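Local coordinates for structure-specific endonuclease subunit SLX1 (Candida glabrata, PDB 4XM5) that is the catalytic subunit of a structure-specific endonuclease that, together with SLX4, cuts branched DNA near junctions during DNA repair and recombination, at the interface of chains A and B. Sequence-based numbering; all coordinates share one arbitrary frame. Chains: chain A/B, Structure-specific endonuclease subunit SLX1.

The interface of chains A and B. Residues chain A 80-81, 85-86, 117, 121-123; chain B 257, 271-273.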
ATOM      1  N   HIS A  80     -10.952  -6.506   4.029  1.00 31.80           N
ATOM      2  CA  HIS A  80     -12.254  -5.978   3.664  1.00 34.14           C
ATOM      3  C   HIS A  80     -12.760  -6.637   2.385  1.00 35.03           C
ATOM      4  O   HIS A  80     -13.918  -7.075   2.326  1.00 36.68           O
ATOM      5  CB  HIS A  80     -12.233  -4.442   3.478  1.00 34.60           C
ATOM      6  CG  HIS A  80     -12.168  -3.676   4.761  1.00 36.11           C
ATOM      7  ND1 HIS A  80     -11.836  -2.336   4.811  1.00 36.96           N
ATOM      8  CD2 HIS A  80     -12.387  -4.055   6.043  1.00 36.77           C
ATOM      9  CE1 HIS A  80     -11.856  -1.926   6.066  1.00 37.77           C
ATOM     10  NE2 HIS A  80     -12.193  -2.946   6.836  1.00 37.91           N
ATOM     11  N   ALA A  81     -11.912  -6.683   1.358  1.00 32.62           N
ATOM     12  CA  ALA A  81     -12.356  -7.190   0.069  1.00 33.22           C
ATOM     13  C   ALA A  81     -12.681  -8.699   0.182  1.00 34.86           C
ATOM     14  O   ALA A  81     -13.650  -9.184  -0.385  1.00 36.38           O
ATOM     15  CB  ALA A  81     -11.310  -6.943  -0.983  1.00 31.71           C
ATOM     16  N   GLY A  85     -15.964  -8.285  -0.717  1.00 54.11           N
ATOM     17  CA  GLY A  85     -15.686  -7.917  -2.094  1.00 58.85           C
ATOM     18  C   GLY A  85     -16.285  -8.879  -3.097  1.00 62.99           C
ATOM     19  O   GLY A  85     -16.851  -9.913  -2.733  1.00 64.44           O
ATOM     20  N   TYR A  86     -16.160  -8.526  -4.371  1.00 70.69           N
ATOM     21  CA  TYR A  86     -16.768  -9.283  -5.452  1.00 75.07           C
ATOM     22  C   TYR A  86     -15.768 -10.224  -6.106  1.00 74.58           C
ATOM     23  O   TYR A  86     -14.583  -9.901  -6.214  1.00 73.40           O
ATOM     24  CB  TYR A  86     -17.349  -8.332  -6.508  1.00 81.26           C
ATOM     25  CG  TYR A  86     -18.636  -7.660  -6.096  1.00 87.35           C
ATOM     26  CD1 TYR A  86     -19.374  -8.131  -5.016  1.00 88.40           C
ATOM     27  CD2 TYR A  86     -19.122  -6.557  -6.792  1.00 91.07           C
ATOM     28  CE1 TYR A  86     -20.557  -7.522  -4.636  1.00 91.18           C
ATOM     29  CE2 TYR A  86     -20.299  -5.942  -6.419  1.00 94.03           C
ATOM     30  CZ  TYR A  86     -21.013  -6.429  -5.339  1.00 94.34           C
ATOM     31  OH  TYR A  86     -22.191  -5.822  -4.959  1.00 97.93           O
ATOM     32  N   LEU A 117      -8.500 -11.976  -5.664  1.00 47.43           N
ATOM     33  CA  LEU A 117      -7.643 -10.903  -5.154  1.00 46.82           C
ATOM     34  C   LEU A 117      -6.186 -11.028  -5.601  1.00 48.13           C
ATOM     35  O   LEU A 117      -5.559 -10.029  -6.002  1.00 48.90           O
ATOM     36  CB  LEU A 117      -7.717 -10.850  -3.624  1.00 44.41           C
ATOM     37  CG  LEU A 117      -9.113 -10.527  -3.062  1.00 45.63           C
ATOM     38  CD1 LEU A 117      -9.272 -10.843  -1.545  1.00 31.10           C
ATOM     39  CD2 LEU A 117      -9.491  -9.064  -3.385  1.00 47.45           C
ATOM     40  N   GLU A 121      -6.445  -9.087  -9.299  1.00 68.20           N
ATOM     41  CA  GLU A 121      -6.516  -7.762  -8.693  1.00 64.73           C
ATOM     42  C   GLU A 121      -5.156  -7.139  -8.486  1.00 61.98           C
ATOM     43  O   GLU A 121      -4.149  -7.829  -8.522  1.00 62.09           O
ATOM     44  CB  GLU A 121      -7.227  -7.826  -7.353  1.00 59.80           C
ATOM     45  CG  GLU A 121      -8.667  -8.200  -7.445  1.00 59.37           C
ATOM     46  CD  GLU A 121      -9.504  -7.055  -7.911  1.00 59.78           C
ATOM     47  OE1 GLU A 121     -10.733  -7.240  -7.986  1.00 61.82           O
ATOM     48  OE2 GLU A 121      -8.932  -5.977  -8.184  1.00 59.11           O
ATOM     49  N   TYR A 122      -5.133  -5.830  -8.242  1.00 62.95           N
ATOM     50  CA  TYR A 122      -3.871  -5.102  -8.061  1.00 58.93           C
ATOM     51  C   TYR A 122      -2.933  -5.753  -7.029  1.00 57.95           C
ATOM     52  O   TYR A 122      -1.711  -5.582  -7.101  1.00 66.59           O
ATOM     53  CB  TYR A 122      -4.146  -3.658  -7.669  1.00 54.73           C
ATOM     54  CG  TYR A 122      -4.585  -3.394  -6.239  1.00 50.37           C
ATOM     55  CD1 TYR A 122      -3.688  -3.493  -5.173  1.00 47.58           C
ATOM     56  CD2 TYR A 122      -5.877  -2.969  -5.964  1.00 49.81           C
ATOM     57  CE1 TYR A 122      -4.079  -3.225  -3.881  1.00 46.63           C
ATOM     58  CE2 TYR A 122      -6.278  -2.676  -4.679  1.00 48.01           C
ATOM     59  CZ  TYR A 122      -5.376  -2.806  -3.634  1.00 46.97           C
ATOM     60  OH  TYR A 122      -5.762  -2.523  -2.340  1.00 44.99           O
ATOM     61  N   PHE A 123      -3.505  -6.491  -6.078  1.00 49.85           N
ATOM     62  CA  PHE A 123      -2.710  -7.226  -5.107  1.00 44.30           C
ATOM     63  C   PHE A 123      -1.691  -8.119  -5.793  1.00 48.37           C
ATOM     64  O   PHE A 123      -0.687  -8.489  -5.183  1.00 49.56           O
ATOM     65  CB  PHE A 123      -3.602  -8.067  -4.198  1.00 38.81           C
ATOM     66  CG  PHE A 123      -4.482  -7.256  -3.302  1.00 35.77           C
ATOM     67  CD1 PHE A 123      -3.950  -6.598  -2.196  1.00 35.88           C
ATOM     68  CD2 PHE A 123      -5.840  -7.148  -3.553  1.00 34.81           C
ATOM     69  CE1 PHE A 123      -4.773  -5.829  -1.348  1.00 35.85           C
ATOM     70  CE2 PHE A 123      -6.651  -6.406  -2.733  1.00 35.73           C
ATOM     71  CZ  PHE A 123      -6.120  -5.735  -1.616  1.00 35.70           C
TER
ATOM     72  N   TYR B 257     -17.945  -0.201   4.441  1.00 46.76           N
ATOM     73  CA  TYR B 257     -17.333  -0.770   3.253  1.00 45.10           C
ATOM     74  C   TYR B 257     -18.319  -1.692   2.537  1.00 49.44           C
ATOM     75  O   TYR B 257     -18.419  -1.690   1.306  1.00 50.62           O
ATOM     76  CB  TYR B 257     -16.065  -1.533   3.622  1.00 41.49           C
ATOM     77  CG  TYR B 257     -15.492  -2.315   2.464  1.00 39.93           C
ATOM     78  CD1 TYR B 257     -14.585  -1.720   1.594  1.00 39.04           C
ATOM     79  CD2 TYR B 257     -15.867  -3.637   2.231  1.00 40.12           C
ATOM     80  CE1 TYR B 257     -14.068  -2.415   0.523  1.00 38.13           C
ATOM     81  CE2 TYR B 257     -15.358  -4.336   1.148  1.00 39.03           C
ATOM     82  CZ  TYR B 257     -14.446  -3.712   0.313  1.00 38.10           C
ATOM     83  OH  TYR B 257     -13.921  -4.364  -0.761  1.00 38.99           O
ATOM     84  N   THR B 271     -14.750  -3.523  -7.877  1.00 84.91           N
ATOM     85  CA  THR B 271     -14.818  -4.895  -7.396  1.00 80.08           C
ATOM     86  C   THR B 271     -14.359  -5.004  -5.950  1.00 72.77           C
ATOM     87  O   THR B 271     -14.864  -5.835  -5.191  1.00 71.78           O
ATOM     88  CB  THR B 271     -13.964  -5.842  -8.262  1.00 78.40           C
ATOM     89  OG1 THR B 271     -12.695  -5.232  -8.527  1.00 77.01           O
ATOM     90  CG2 THR B 271     -14.661  -6.138  -9.581  1.00 81.36           C
ATOM     91  N   ILE B 272     -13.397  -4.175  -5.556  1.00 65.94           N
ATOM     92  CA  ILE B 272     -12.850  -4.312  -4.211  1.00 59.90           C
ATOM     93  C   ILE B 272     -12.619  -2.992  -3.472  1.00 54.73           C
ATOM     94  O   ILE B 272     -12.362  -3.003  -2.275  1.00 52.36           O
ATOM     95  CB  ILE B 272     -11.523  -5.093  -4.230  1.00 57.32           C
ATOM     96  CG1 ILE B 272     -10.465  -4.347  -5.041  1.00 56.70           C
ATOM     97  CG2 ILE B 272     -11.737  -6.475  -4.783  1.00 57.95           C
ATOM     98  CD1 ILE B 272      -9.125  -5.023  -5.046  1.00 54.27           C
ATOM     99  N   ILE B 273     -12.698  -1.869  -4.174  1.00 53.26           N
ATOM    100  CA  ILE B 273     -12.677  -0.574  -3.501  1.00 53.42           C
ATOM    101  C   ILE B 273     -13.815   0.304  -4.010  1.00 54.49           C
ATOM    102  O   ILE B 273     -13.989   0.449  -5.218  1.00 55.64           O
ATOM    103  CB  ILE B 273     -11.325   0.143  -3.691  1.00 54.24           C
ATOM    104  CG1 ILE B 273     -10.247  -0.570  -2.875  1.00 53.01           C
ATOM    105  CG2 ILE B 273     -11.402   1.557  -3.231  1.00 53.94           C
ATOM    106  CD1 ILE B 273      -9.029   0.265  -2.589  1.00 52.25           C
TER
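The carbonyl oxygen of B:Thr271 is gripped by one nearly straight hydrogen bond: the backbone N of A:Tyr86 donates to it over 3.1 Å, in the carbonyl plane and with 169° at the hydrogen. The donor starts strand 86-88 of the GIY-YIG nuclease domain; the acceptor belongs to a loop of the SLX1-type zinc-finger region of the other copy. The two SLX1 copies of the deposited assembly are two-fold related, so each contact recurs; SLX1 works with SLX4, and the structure alone does not show whether this homodimer forms in the cell. The hydroxyl OG1 of B:Thr271, turned between its own N and carbonyl carbon (chi1 44°), gives its hydrogen to the syn lone pair of OE1 on the A:Glu121 carboxylate, 2.9 Å away. A:Glu121 is bent at chi2 (-77°), which brings its carboxylate back beside the next loop residue.

That residue, B:Ile272, is the most deeply covered in the patch and wedges between the helices of chain A. Its CG1 takes the crowded position, and CD1 then extends tip to tip toward A:Glu121 and A:Phe123, touching CE2 of the phenyl ring at 3.7 Å. A:Tyr122 crosses it obliquely, its ring atom CE2 meeting CD1, which stands above the ring plane beyond the rim; A:Phe123 presents CD2 over the centre of the same face. The other branch, CG2, lies on CD2 of A:Leu117, while CB meets the methyl of A:Ala81. Apolar groups so close to the carboxylate might raise its affinity for a proton, an effect the hydrogen bond would oppose.

Across helix 72-84, B:Tyr257 lays its ring on A:His80, whose CB stands 3.7 Å above the ring centroid in a CH-pi contact. The phenol OH passes over CA of A:Ala81 and donates to the carbonyl O of B:Ile272 at 2.6 Å, approaching from above the carbonyl plane. This bond within chain B ties helix 253-262 to the loop and probably helps position B:Ile272.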